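Long-range contacts in papain-like cysteine protease (PDB 3MTV), which acts as a viral papain-like cysteine protease and metal-dependent nuclease and probably helps to blunt the host interferon response: residues 121-127 / 196-202; 157-161 / 171-175; 6-12 / 42-46; 18-22 / 45-49. All coordinates share one frame. Residues are numbered along the deposited sequence.

The four contacts illustrate how a two-part viral protein builds each part from contacts between helices, strands and loops. Contacts 3 and 4 come first along the chain, their centres about 7 Å apart; they share Leu45 and His46 of helix 39-48, which packs on neighbouring strands 10-15 and 18-23 of one antiparallel sheet. Contacts 1 and 2 follow in the papain-like protease part, with contact 2 nested inside the loop that contact 1 closes. Their centres lie about 13 Å apart, and Arg158 joins them through Trp201 and Tyr202. Contacts 1 and 3 are about 29 Å apart between centres, on opposite sides of the chain's centre, so the amino-terminal sheet stands well apart from the C-terminal tail.

Contact 1 of 4, residues 121-127 / 196-202; sequences VPGKYLQ and FGSHKWY
The C-terminal tail of the protease crosses the loop entering helix 124-131. Phe196, chi1 m, meets the first turn of that helix: Leu126 CG makes a CH-pi contact over the Phe196 ring, 4.2 Å from its centroid, and Gln127 CB is 3.7 Å from Phe196 CD2. Gly123, the N-cap, has phi/psi 135/-64, where a beta carbon would jam against Pro122 O and also crowd Phe196 O and Gly197 O; its O accepts from Gln127 N at 2.7 Å. Gly197, at positive phi (62/160), turns the tail toward Ser198, whose OG is 3.2 Å from Lys124 CD. His199 (71/4) offers a ring face to Lys124, with NZ 4.3 Å from His199 NE2. At Lys200 the backbones crowd: Lys200 O and Pro122 O, two acceptors, sit only 2.4 Å apart. The tail then extends. The six-membered ring of Trp201 (chi1 m) takes Pro122 CG over its face in a CH-pi contact, 4.0 Å from the centroid. Tyr202 closes a single antiparallel bridge with Val121, a hydrogen-bonded pair: Val121 N to Tyr202 O is 3.1 Å, Tyr202 N to Val121 O 3.0 Å. Tyr202 OH folds back to Phe196 O at 2.6 Å. Its side chain lies about 5 Å from that of Cys90, the probable nucleophile, consistent with a tail left in the active site after self-cleavage. Tyr125 packs on helix 100-112, while Trp201 bonds through its backbone to Arg158 of strand 158-162.

Contact 2 of 4, residues 157-161 / 171-175; sequences IRHLK and FEDLL
The probable catalytic histidine of a papain-like protease, His159, is held here on an edge strand beside the probable nucleophile Cys90. Strands 158-161 and 171-175 are extended except at Leu174 (phi/psi -95/-70), where a bulge kinks the second; they do not pair with each other, and their axes cross at -75° with a closest approach of 8.4 Å. The nearest CA atoms, of His159 and Phe171, are 8.0 Å apart, and both CA-to-CB bonds point across the gap. Phe171 (chi1 m) brings CE2 to 3.7 Å from His159 CB and 4.2 Å from Ile157 CG2. The rings of Phe171 and His159 (chi1 t) meet obliquely, planes at 46°, centroids 5.3 Å apart. Arg158, whose NH1 bonds to Tyr202 OH, rests a guanidinium face on Leu174, NH2 to CD1 3.5 Å. Farther along, Lys161 NZ is 4.1 Å from Asp173 OD2, beyond a salt bridge; a water 2.8 Å from Lys161 NZ bonds weakly to Asp173 OD1 at 3.4 Å. Strand 145-150 runs between the two strands, pairing with both, and faces the classic beta bulge at Leu174 and Leu175.

Contact 3 of 4, residues 6-12 / 42-46; sequences IGRGAVM and ANRLH
His46 (chi1 t) packs against a tight hairpin, overlapping Arg8 and Ala10: its NE2 is 3.5 Å from Arg8 CG and its ND1 3.7 Å from Ala10 CB. The hairpin joins strands 3-7 and 10-15 by a type I' turn from Gly7 to Ala10, with Arg8 at phi/psi 38/44 and Gly9 at 91/-5, closed by Ala10 N to Gly7 O at 2.9 Å. These positive phi values are the signature of that two-residue connection. From the turn, Arg8 (chi1 p) points toward the helix and lays a guanidinium face over His46 CD2. Its polar bonds are weak: NH1 to Asn43 OD1 at 3.3 Å and NE to Ile6 O at 3.1 Å. Asn43 ND2 is committed to Lys39 O. Away from the arginine, the contact is apolar. Ile6 CB sits 4.1 Å from Ala42 CB, Ile6 CD1 4.2 Å from His46 CB, and Met12 SD 4.0 Å from Leu45 CD1. Strand 10-12 and helix 42-46 cross at 112°, axes 9.8 Å apart at closest. Helix 39-48 thus lies across one face of the amino-terminal antiparallel sheet, reached by strands 3-7 and 10-15, while adjacent strand 18-23 supplies Val19 and Trp21 beside Leu45.

Contact 4 of 4, residues 18-22 / 45-49; sequences KVSWA and LHTSF
Trp21 takes chi1 p (70°) with chi2 -81°, which swings its indole from strand 18-23 over the end of helix 39-48. In that pose the edge of His46 (chi1 t) points at the face of the six-membered ring, a T-shaped pair with centroids 4.6 Å apart and planes at 67°. The five-membered ring meanwhile receives His46 CA in a CH-pi contact, 4.2 Å from its centroid and 11° off the normal. At the ring edge, Trp21 NE1 donates a weak hydrogen bond of 3.2 Å to Phe49 O, where the chain has just left helical phi/psi; Phe49 N still bonds to Leu45 O at 3.1 Å. The nearest CA atoms, of Trp21 and His46, are 6.6 Å apart. This is helix-on-sheet packing in the amino-terminal part of the protein: Val19 and Trp21 point their CA-to-CB bonds toward the helix, whereas Ser20 and Ala22 point away and pack on Tyr13 of the second subunit. Leu45, chi1 at -136° between wells and chi2 t, spreads its methyls over the strand, CD1 3.5 Å from Val19 CG1 and CD2 3.5 Å from Trp21 CD1. Val19 is also off its wells, at chi1 145°, and touches Met12 and Val14 of strand 10-15.

Contact 1 of 4, residues 121-127 / 196-202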
loop_
_atom_site.group_PDB
_atom_site.type_symbol
_atom_site.label_atom_id
_atom_site.label_comp_id
_atom_site.label_asym_id
_atom_site.label_seq_id
_atom_site.Cartn_x
_atom_site.Cartn_y
_atom_site.Cartn_z
ATOM N N VAL A 121 1.469 21.675 -14.364
ATOM C CA VAL A 121 2.280 22.682 -13.637
ATOM C C VAL A 121 2.004 22.718 -12.156
ATOM O O VAL A 121 0.873 22.421 -11.746
ATOM C CB VAL A 121 2.065 24.126 -14.145
ATOM C CG1 VAL A 121 2.832 24.395 -15.357
ATOM C CG2 VAL A 121 0.622 24.436 -14.296
ATOM N N PRO A 122 2.991 23.110 -11.352
ATOM C CA PRO A 122 2.889 22.934 -9.917
ATOM C C PRO A 122 1.739 23.536 -9.158
ATOM O O PRO A 122 1.078 22.803 -8.441
ATOM C CB PRO A 122 4.207 23.448 -9.412
ATOM C CG PRO A 122 5.144 23.255 -10.520
ATOM C CD PRO A 122 4.353 23.473 -11.751
ATOM N N GLY A 123 1.430 24.792 -9.212
ATOM C CA GLY A 123 0.351 25.095 -8.250
ATOM C C GLY A 123 0.809 26.332 -7.618
ATOM O O GLY A 123 0.295 27.358 -7.909
ATOM N N LYS A 124 1.927 26.254 -6.901
ATOM C CA LYS A 124 2.578 27.491 -6.545
ATOM C C LYS A 124 2.783 28.296 -7.843
ATOM O O LYS A 124 2.754 29.512 -7.843
ATOM C CB LYS A 124 3.885 27.250 -5.848
ATOM C CG LYS A 124 3.765 27.011 -4.305
ATOM C CD LYS A 124 5.053 26.193 -3.722
ATOM C CE LYS A 124 5.073 24.611 -4.186
ATOM N NZ LYS A 124 6.183 23.728 -3.587
ATOM N N TYR A 125 2.944 27.629 -8.955
ATOM C CA TYR A 125 3.516 28.333 -10.056
ATOM C C TYR A 125 2.322 28.858 -10.685
ATOM O O TYR A 125 2.271 29.930 -11.207
ATOM C CB TYR A 125 4.221 27.360 -10.980
ATOM C CG TYR A 125 4.449 27.917 -12.331
ATOM C CD1 TYR A 125 3.459 27.851 -13.259
ATOM C CD2 TYR A 125 5.649 28.554 -12.686
ATOM C CE1 TYR A 125 3.657 28.354 -14.600
ATOM C CE2 TYR A 125 5.858 29.122 -14.024
ATOM C CZ TYR A 125 4.834 29.026 -14.967
ATOM O OH TYR A 125 4.915 29.562 -16.280
ATOM N N LEU A 126 1.289 28.090 -10.543
ATOM C CA LEU A 126 0.057 28.438 -11.189
ATOM C C LEU A 126 -0.487 29.633 -10.505
ATOM O O LEU A 126 -0.890 30.611 -11.125
ATOM C CB LEU A 126 -0.903 27.362 -10.945
ATOM C CG LEU A 126 -2.188 27.237 -11.766
ATOM C CD1 LEU A 126 -2.082 27.868 -13.099
ATOM C CD2 LEU A 126 -2.521 25.817 -12.001
ATOM N N GLN A 127 -0.437 29.581 -9.203
ATOM C CA GLN A 127 -0.993 30.652 -8.432
ATOM C C GLN A 127 -0.261 31.921 -8.767
ATOM O O GLN A 127 -0.803 33.013 -8.909
ATOM C CB GLN A 127 -0.712 30.336 -7.043
ATOM C CG GLN A 127 -1.069 31.490 -6.251
ATOM C CD GLN A 127 -2.106 31.092 -5.294
ATOM O OE1 GLN A 127 -1.908 30.125 -4.532
ATOM N NE2 GLN A 127 -3.267 31.751 -5.361
ATOM N N PHE A 196 -4.030 26.861 -4.395
ATOM C CA PHE A 196 -3.632 25.698 -5.173
ATOM C C PHE A 196 -2.860 24.547 -4.565
ATOM O O PHE A 196 -2.498 23.633 -5.301
ATOM C CB PHE A 196 -2.770 26.243 -6.315
ATOM C CG PHE A 196 -3.591 26.988 -7.299
ATOM C CD1 PHE A 196 -4.268 26.297 -8.333
ATOM C CD2 PHE A 196 -3.797 28.348 -7.177
ATOM C CE1 PHE A 196 -5.127 26.904 -9.220
ATOM C CE2 PHE A 196 -4.676 29.045 -8.128
ATOM C CZ PHE A 196 -5.329 28.287 -9.107
ATOM N N GLY A 197 -2.642 24.592 -3.250
ATOM C CA GLY A 197 -1.803 23.682 -2.493
ATOM C C GLY A 197 -0.327 23.689 -2.895
ATOM O O GLY A 197 0.031 24.073 -4.046
ATOM N N SER A 198 0.547 23.210 -1.989
ATOM C CA SER A 198 1.971 23.093 -2.410
ATOM C C SER A 198 2.112 21.652 -2.777
ATOM O O SER A 198 1.372 20.756 -2.199
ATOM C CB SER A 198 2.972 23.441 -1.300
ATOM O OG SER A 198 3.350 24.807 -1.332
ATOM N N HIS A 199 2.963 21.393 -3.759
ATOM C CA HIS A 199 3.083 19.983 -4.073
ATOM C C HIS A 199 1.850 19.351 -4.772
ATOM O O HIS A 199 1.784 18.188 -4.935
ATOM C CB HIS A 199 3.314 19.255 -2.736
ATOM C CG HIS A 199 4.647 19.545 -2.138
ATOM N ND1 HIS A 199 4.797 20.022 -0.861
ATOM C CD2 HIS A 199 5.896 19.464 -2.667
ATOM C CE1 HIS A 199 6.088 20.217 -0.625
ATOM N NE2 HIS A 199 6.775 19.885 -1.702
ATOM N N LYS A 200 0.844 20.114 -5.104
ATOM C CA LYS A 200 -0.192 19.662 -5.962
ATOM C C LYS A 200 0.322 19.893 -7.390
ATOM O O LYS A 200 1.363 20.539 -7.577
ATOM C CB LYS A 200 -1.332 20.554 -5.660
ATOM C CG LYS A 200 -2.321 19.970 -4.686
ATOM C CD LYS A 200 -1.658 19.109 -3.801
ATOM C CE LYS A 200 -2.707 18.188 -3.218
ATOM N NZ LYS A 200 -2.055 17.143 -2.313
ATOM N N TRP A 201 -0.321 19.282 -8.381
ATOM C CA TRP A 201 -0.049 19.531 -9.816
ATOM C C TRP A 201 -1.296 19.515 -10.608
ATOM O O TRP A 201 -2.245 18.831 -10.227
ATOM C CB TRP A 201 0.842 18.541 -10.479
ATOM C CG TRP A 201 2.224 18.622 -9.938
ATOM C CD1 TRP A 201 2.660 18.335 -8.618
ATOM C CD2 TRP A 201 3.401 18.968 -10.664
ATOM N NE1 TRP A 201 4.059 18.483 -8.516
ATOM C CE2 TRP A 201 4.517 18.904 -9.752
ATOM C CE3 TRP A 201 3.634 19.338 -12.000
ATOM C CZ2 TRP A 201 5.796 19.232 -10.123
ATOM C CZ3 TRP A 201 4.943 19.643 -12.400
ATOM C CH2 TRP A 201 6.024 19.603 -11.433
ATOM N N TYR A 202 -1.280 20.266 -11.718
ATOM C CA TYR A 202 -2.461 20.435 -12.537
ATOM C C TYR A 202 -2.206 20.298 -14.005
ATOM O O TYR A 202 -1.553 21.182 -14.593
ATOM C CB TYR A 202 -2.943 21.825 -12.274
ATOM C CG TYR A 202 -3.394 22.046 -10.836
ATOM C CD1 TYR A 202 -2.462 22.449 -9.871
ATOM C CD2 TYR A 202 -4.756 21.864 -10.436
ATOM C CE1 TYR A 202 -2.852 22.720 -8.549
ATOM C CE2 TYR A 202 -5.170 22.130 -9.096
ATOM C CZ TYR A 202 -4.192 22.535 -8.169
ATOM O OH TYR A 202 -4.456 22.766 -6.853
#

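Contact 2 of 4, residues 157-161 / 171-175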
loop_
_atom_site.group_PDB
_atom_site.type_symbol
_atom_site.label_atom_id
_atom_site.label_comp_id
_atom_site.label_asym_id
_atom_site.label_seq_id
_atom_site.Cartn_x
_atom_site.Cartn_y
_atom_site.Cartn_z
ATOM N N ILE A 157 -2.081 14.608 -7.766
ATOM C CA ILE A 157 -2.392 14.623 -9.163
ATOM C C ILE A 157 -3.740 15.183 -9.279
ATOM O O ILE A 157 -4.751 14.514 -8.931
ATOM C CB ILE A 157 -2.356 13.253 -9.754
ATOM C CG1 ILE A 157 -0.938 12.847 -9.981
ATOM C CG2 ILE A 157 -3.038 13.176 -11.065
ATOM C CD1 ILE A 157 -0.693 11.498 -9.445
ATOM N N ARG A 158 -3.734 16.398 -9.813
ATOM C CA ARG A 158 -4.930 17.195 -10.065
ATOM C C ARG A 158 -5.168 17.561 -11.500
ATOM O O ARG A 158 -4.283 17.462 -12.412
ATOM C CB ARG A 158 -4.958 18.442 -9.225
ATOM C CG ARG A 158 -5.387 18.068 -7.915
ATOM C CD ARG A 158 -5.137 19.250 -6.950
ATOM N NE ARG A 158 -5.664 19.038 -5.575
ATOM C CZ ARG A 158 -5.836 19.964 -4.598
ATOM N NH1 ARG A 158 -5.522 21.254 -4.699
ATOM N NH2 ARG A 158 -6.332 19.586 -3.456
ATOM N N HIS A 159 -6.398 18.019 -11.635
ATOM C CA HIS A 159 -6.909 18.297 -12.906
ATOM C C HIS A 159 -8.085 19.261 -12.814
ATOM O O HIS A 159 -8.847 19.279 -11.862
ATOM C CB HIS A 159 -7.265 17.008 -13.538
ATOM C CG HIS A 159 -7.607 17.129 -14.972
ATOM N ND1 HIS A 159 -8.906 17.101 -15.418
ATOM C CD2 HIS A 159 -6.820 17.239 -16.064
ATOM C CE1 HIS A 159 -8.903 17.231 -16.736
ATOM N NE2 HIS A 159 -7.650 17.298 -17.149
ATOM N N LEU A 160 -8.260 20.108 -13.798
ATOM C CA LEU A 160 -9.561 20.685 -13.778
ATOM C C LEU A 160 -10.254 20.648 -15.164
ATOM O O LEU A 160 -9.646 20.333 -16.192
ATOM C CB LEU A 160 -9.497 22.048 -13.149
ATOM C CG LEU A 160 -8.423 22.678 -14.035
ATOM C CD1 LEU A 160 -9.135 23.281 -15.223
ATOM C CD2 LEU A 160 -7.645 23.772 -13.382
ATOM N N LYS A 161 -11.544 20.940 -15.159
ATOM C CA LYS A 161 -12.361 20.721 -16.308
ATOM C C LYS A 161 -13.579 21.523 -15.956
ATOM O O LYS A 161 -13.760 21.886 -14.769
ATOM C CB LYS A 161 -12.677 19.231 -16.443
ATOM C CG LYS A 161 -13.846 18.704 -15.588
ATOM C CD LYS A 161 -14.177 17.198 -15.908
ATOM C CE LYS A 161 -15.648 16.732 -15.510
ATOM N NZ LYS A 161 -16.422 17.475 -14.422
ATOM N N PHE A 171 -10.989 10.244 -12.185
ATOM C CA PHE A 171 -11.016 11.544 -11.587
ATOM C C PHE A 171 -12.320 11.892 -10.898
ATOM O O PHE A 171 -13.461 11.516 -11.290
ATOM C CB PHE A 171 -10.660 12.624 -12.584
ATOM C CG PHE A 171 -9.242 12.604 -13.001
ATOM C CD1 PHE A 171 -8.844 11.829 -14.017
ATOM C CD2 PHE A 171 -8.281 13.414 -12.354
ATOM C CE1 PHE A 171 -7.424 11.855 -14.415
ATOM C CE2 PHE A 171 -6.919 13.420 -12.700
ATOM C CZ PHE A 171 -6.477 12.671 -13.739
ATOM N N GLU A 172 -12.134 12.712 -9.914
ATOM C CA GLU A 172 -13.054 12.780 -8.852
ATOM C C GLU A 172 -13.133 14.219 -8.385
ATOM O O GLU A 172 -12.156 14.853 -8.058
ATOM C CB GLU A 172 -12.440 11.897 -7.798
ATOM C CG GLU A 172 -12.032 10.533 -8.386
ATOM C CD GLU A 172 -13.238 9.538 -8.375
ATOM O OE1 GLU A 172 -14.181 10.018 -7.655
ATOM O OE2 GLU A 172 -13.240 8.376 -9.018
ATOM N N ASP A 173 -14.332 14.736 -8.414
ATOM C CA ASP A 173 -14.538 16.137 -8.240
ATOM C C ASP A 173 -14.109 16.426 -6.840
ATOM O O ASP A 173 -14.613 15.892 -5.910
ATOM C CB ASP A 173 -16.051 16.459 -8.336
ATOM C CG ASP A 173 -16.595 16.409 -9.754
ATOM O OD1 ASP A 173 -17.650 17.038 -9.881
ATOM O OD2 ASP A 173 -16.064 15.767 -10.719
ATOM N N LEU A 174 -13.233 17.375 -6.697
ATOM C CA LEU A 174 -12.867 17.893 -5.404
ATOM C C LEU A 174 -13.626 19.130 -4.979
ATOM O O LEU A 174 -14.349 19.075 -3.993
ATOM C CB LEU A 174 -11.465 18.358 -5.531
ATOM C CG LEU A 174 -10.661 18.141 -4.286
ATOM C CD1 LEU A 174 -9.696 19.249 -4.183
ATOM C CD2 LEU A 174 -11.524 18.137 -3.092
ATOM N N LEU A 175 -13.372 20.287 -5.619
ATOM C CA LEU A 175 -14.305 21.481 -5.523
ATOM C C LEU A 175 -14.436 22.368 -6.699
ATOM O O LEU A 175 -13.935 22.053 -7.842
ATOM C CB LEU A 175 -14.051 22.465 -4.409
ATOM C CG LEU A 175 -12.563 22.713 -4.201
ATOM C CD1 LEU A 175 -11.961 23.871 -4.884
ATOM C CD2 LEU A 175 -12.291 22.880 -2.734
HETATM O O HOH W 1 -18.529 16.340 -13.057
#

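Contact 3 of 4, residues 6-12 / 42-46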
loop_
_atom_site.group_PDB
_atom_site.type_symbol
_atom_site.label_atom_id
_atom_site.label_comp_id
_atom_site.label_asym_id
_atom_site.label_seq_id
_atom_site.Cartn_x
_atom_site.Cartn_y
_atom_site.Cartn_z
ATOM N N ILE A 6 4.759 -8.926 -7.294
ATOM C CA ILE A 6 4.435 -8.871 -8.704
ATOM C C ILE A 6 5.624 -8.486 -9.498
ATOM O O ILE A 6 5.517 -8.159 -10.692
ATOM C CB ILE A 6 3.402 -7.814 -9.012
ATOM C CG1 ILE A 6 3.999 -6.416 -8.674
ATOM C CG2 ILE A 6 2.104 -8.060 -8.283
ATOM C CD1 ILE A 6 2.958 -5.255 -9.015
ATOM N N GLY A 7 6.748 -8.510 -8.834
ATOM C CA GLY A 7 8.005 -8.346 -9.490
ATOM C C GLY A 7 8.491 -6.925 -9.463
ATOM O O GLY A 7 7.808 -6.049 -8.968
ATOM N N ARG A 8 9.707 -6.764 -9.965
ATOM C CA ARG A 8 10.385 -5.497 -10.198
ATOM C C ARG A 8 10.068 -4.508 -9.086
ATOM O O ARG A 8 9.770 -3.330 -9.331
ATOM C CB ARG A 8 10.123 -4.960 -11.628
ATOM C CG ARG A 8 8.651 -4.754 -11.869
ATOM C CD ARG A 8 8.028 -5.708 -12.950
ATOM N NE ARG A 8 6.576 -5.953 -12.660
ATOM C CZ ARG A 8 5.594 -5.897 -13.576
ATOM N NH1 ARG A 8 5.925 -5.613 -14.849
ATOM N NH2 ARG A 8 4.301 -6.078 -13.227
ATOM N N GLY A 9 10.113 -4.993 -7.843
ATOM C CA GLY A 9 10.175 -4.048 -6.748
ATOM C C GLY A 9 8.812 -3.637 -6.212
ATOM O O GLY A 9 8.746 -3.013 -5.222
ATOM N N ALA A 10 7.721 -4.061 -6.801
ATOM C CA ALA A 10 6.407 -3.768 -6.258
ATOM C C ALA A 10 5.593 -4.933 -5.680
ATOM O O ALA A 10 5.951 -6.173 -5.823
ATOM C CB ALA A 10 5.602 -3.232 -7.366
ATOM N N VAL A 11 4.417 -4.537 -5.167
ATOM C CA VAL A 11 3.474 -5.542 -4.775
ATOM C C VAL A 11 2.104 -5.016 -5.032
ATOM O O VAL A 11 1.970 -3.850 -5.234
ATOM C CB VAL A 11 3.518 -5.762 -3.246
ATOM C CG1 VAL A 11 4.767 -6.425 -2.847
ATOM C CG2 VAL A 11 3.334 -4.458 -2.468
ATOM N N MET A 12 1.043 -5.803 -4.929
ATOM C CA MET A 12 -0.171 -5.208 -5.401
ATOM C C MET A 12 -1.272 -5.614 -4.554
ATOM O O MET A 12 -1.281 -6.756 -4.171
ATOM C CB MET A 12 -0.482 -5.761 -6.777
ATOM C CG MET A 12 -1.933 -5.653 -7.111
ATOM S SD MET A 12 -2.393 -6.043 -8.820
ATOM C CE MET A 12 -2.232 -7.806 -8.943
ATOM N N ALA A 42 -1.383 -6.990 -13.155
ATOM C CA ALA A 42 -0.170 -6.430 -12.544
ATOM C C ALA A 42 0.477 -5.518 -13.487
ATOM O O ALA A 42 0.347 -4.313 -13.367
ATOM C CB ALA A 42 0.811 -7.458 -12.197
ATOM N N ASN A 43 1.200 -6.107 -14.420
ATOM C CA ASN A 43 1.734 -5.357 -15.542
ATOM C C ASN A 43 0.993 -4.104 -15.966
ATOM O O ASN A 43 1.643 -3.038 -16.164
ATOM C CB ASN A 43 1.907 -6.280 -16.697
ATOM C CG ASN A 43 3.096 -7.152 -16.497
ATOM O OD1 ASN A 43 4.117 -6.968 -17.213
ATOM N ND2 ASN A 43 3.035 -8.066 -15.443
ATOM N N ARG A 44 -0.335 -4.225 -16.082
ATOM C CA ARG A 44 -1.131 -3.091 -16.526
ATOM C C ARG A 44 -0.919 -1.945 -15.549
ATOM O O ARG A 44 -0.121 -1.032 -15.830
ATOM C CB ARG A 44 -2.625 -3.403 -16.701
ATOM C CG ARG A 44 -2.904 -3.699 -18.145
ATOM C CD ARG A 44 -4.247 -4.349 -18.491
ATOM N NE ARG A 44 -4.044 -4.867 -19.858
ATOM C CZ ARG A 44 -4.945 -5.455 -20.661
ATOM N NH1 ARG A 44 -6.249 -5.666 -20.289
ATOM N NH2 ARG A 44 -4.506 -5.805 -21.885
ATOM N N LEU A 45 -1.645 -2.020 -14.431
ATOM C CA LEU A 45 -1.329 -1.359 -13.150
ATOM C C LEU A 45 0.036 -0.830 -12.910
ATOM O O LEU A 45 0.213 0.313 -12.748
ATOM C CB LEU A 45 -1.482 -2.300 -11.993
ATOM C CG LEU A 45 -2.215 -1.573 -10.864
ATOM C CD1 LEU A 45 -1.840 -2.128 -9.583
ATOM C CD2 LEU A 45 -1.868 -0.139 -10.876
ATOM N N HIS A 46 1.028 -1.662 -12.814
ATOM C CA HIS A 46 2.297 -1.096 -12.366
ATOM C C HIS A 46 2.871 -0.269 -13.426
ATOM O O HIS A 46 3.494 0.697 -13.130
ATOM C CB HIS A 46 3.187 -2.247 -11.990
ATOM C CG HIS A 46 4.628 -1.939 -11.831
ATOM N ND1 HIS A 46 5.169 -1.575 -10.623
ATOM C CD2 HIS A 46 5.668 -2.049 -12.695
ATOM C CE1 HIS A 46 6.471 -1.454 -10.737
ATOM N NE2 HIS A 46 6.806 -1.731 -11.992
#

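Contact 4 of 4, residues 18-22 / 45-49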
loop_
_atom_site.group_PDB
_atom_site.type_symbol
_atom_site.label_atom_id
_atom_site.label_comp_id
_atom_site.label_asym_id
_atom_site.label_seq_id
_atom_site.Cartn_x
_atom_site.Cartn_y
_atom_site.Cartn_z
ATOM N N LYS A 18 -11.271 -3.563 -7.374
ATOM C CA LYS A 18 -10.335 -2.465 -7.112
ATOM C C LYS A 18 -8.937 -2.960 -6.689
ATOM O O LYS A 18 -8.795 -3.936 -6.002
ATOM C CB LYS A 18 -10.940 -1.476 -6.091
ATOM C CG LYS A 18 -12.186 -0.669 -6.560
ATOM C CD LYS A 18 -12.757 0.346 -5.523
ATOM C CE LYS A 18 -14.067 1.057 -6.054
ATOM N NZ LYS A 18 -14.296 2.517 -5.634
ATOM N N VAL A 19 -7.908 -2.214 -7.052
ATOM C CA VAL A 19 -6.534 -2.685 -7.051
ATOM C C VAL A 19 -5.472 -1.529 -6.887
ATOM O O VAL A 19 -5.746 -0.371 -7.211
ATOM C CB VAL A 19 -6.439 -3.344 -8.332
ATOM C CG1 VAL A 19 -5.093 -3.196 -8.953
ATOM C CG2 VAL A 19 -6.956 -4.762 -8.161
ATOM N N SER A 20 -4.305 -1.797 -6.297
ATOM C CA SER A 20 -3.364 -0.744 -5.969
ATOM C C SER A 20 -1.972 -1.300 -6.100
ATOM O O SER A 20 -1.761 -2.445 -5.938
ATOM C CB SER A 20 -3.551 -0.270 -4.518
ATOM O OG SER A 20 -2.279 0.097 -3.919
ATOM N N TRP A 21 -0.960 -0.509 -6.311
ATOM C CA TRP A 21 0.300 -1.160 -6.058
ATOM C C TRP A 21 1.171 -0.316 -5.155
ATOM O O TRP A 21 0.884 0.804 -4.986
ATOM C CB TRP A 21 1.027 -1.395 -7.357
ATOM C CG TRP A 21 1.585 -0.147 -8.074
ATOM C CD1 TRP A 21 0.868 0.721 -8.868
ATOM C CD2 TRP A 21 2.930 0.355 -8.081
ATOM N NE1 TRP A 21 1.687 1.722 -9.379
ATOM C CE2 TRP A 21 2.955 1.509 -8.943
ATOM C CE3 TRP A 21 4.109 -0.047 -7.468
ATOM C CZ2 TRP A 21 4.090 2.274 -9.182
ATOM C CZ3 TRP A 21 5.307 0.696 -7.743
ATOM C CH2 TRP A 21 5.260 1.860 -8.576
ATOM N N ALA A 22 2.298 -0.836 -4.697
ATOM C CA ALA A 22 3.145 -0.117 -3.779
ATOM C C ALA A 22 4.520 -0.719 -3.865
ATOM O O ALA A 22 4.637 -1.857 -4.309
ATOM C CB ALA A 22 2.586 -0.262 -2.408
ATOM N N LEU A 45 -1.645 -2.020 -14.431
ATOM C CA LEU A 45 -1.329 -1.359 -13.150
ATOM C C LEU A 45 0.036 -0.830 -12.910
ATOM O O LEU A 45 0.213 0.313 -12.748
ATOM C CB LEU A 45 -1.482 -2.300 -11.993
ATOM C CG LEU A 45 -2.215 -1.573 -10.864
ATOM C CD1 LEU A 45 -1.840 -2.128 -9.583
ATOM C CD2 LEU A 45 -1.868 -0.139 -10.876
ATOM N N HIS A 46 1.028 -1.662 -12.814
ATOM C CA HIS A 46 2.297 -1.096 -12.366
ATOM C C HIS A 46 2.871 -0.269 -13.426
ATOM O O HIS A 46 3.494 0.697 -13.130
ATOM C CB HIS A 46 3.187 -2.247 -11.990
ATOM C CG HIS A 46 4.628 -1.939 -11.831
ATOM N ND1 HIS A 46 5.169 -1.575 -10.623
ATOM C CD2 HIS A 46 5.668 -2.049 -12.695
ATOM C CE1 HIS A 46 6.471 -1.454 -10.737
ATOM N NE2 HIS A 46 6.806 -1.731 -11.992
ATOM N N THR A 47 2.654 -0.648 -14.675
ATOM C CA THR A 47 3.215 0.072 -15.799
ATOM C C THR A 47 2.521 1.405 -15.987
ATOM O O THR A 47 3.152 2.454 -16.272
ATOM C CB THR A 47 3.227 -0.784 -17.092
ATOM O OG1 THR A 47 4.464 -1.510 -17.103
ATOM C CG2 THR A 47 3.277 0.113 -18.283
ATOM N N SER A 48 1.226 1.442 -15.789
ATOM C CA SER A 48 0.630 2.713 -16.110
ATOM C C SER A 48 0.214 3.699 -14.998
ATOM O O SER A 48 0.107 4.903 -15.209
ATOM C CB SER A 48 -0.404 2.511 -17.218
ATOM O OG SER A 48 -1.154 1.418 -16.879
ATOM N N PHE A 49 0.057 3.244 -13.769
ATOM C CA PHE A 49 -0.319 4.185 -12.681
ATOM C C PHE A 49 0.702 4.516 -11.638
ATOM O O PHE A 49 1.800 3.994 -11.662
ATOM C CB PHE A 49 -1.517 3.680 -11.991
ATOM C CG PHE A 49 -2.624 3.469 -12.890
ATOM C CD1 PHE A 49 -2.783 2.273 -13.537
ATOM C CD2 PHE A 49 -3.489 4.491 -13.162
ATOM C CE1 PHE A 49 -3.828 2.077 -14.419
ATOM C CE2 PHE A 49 -4.569 4.285 -14.032
ATOM C CZ PHE A 49 -4.734 3.055 -14.638
#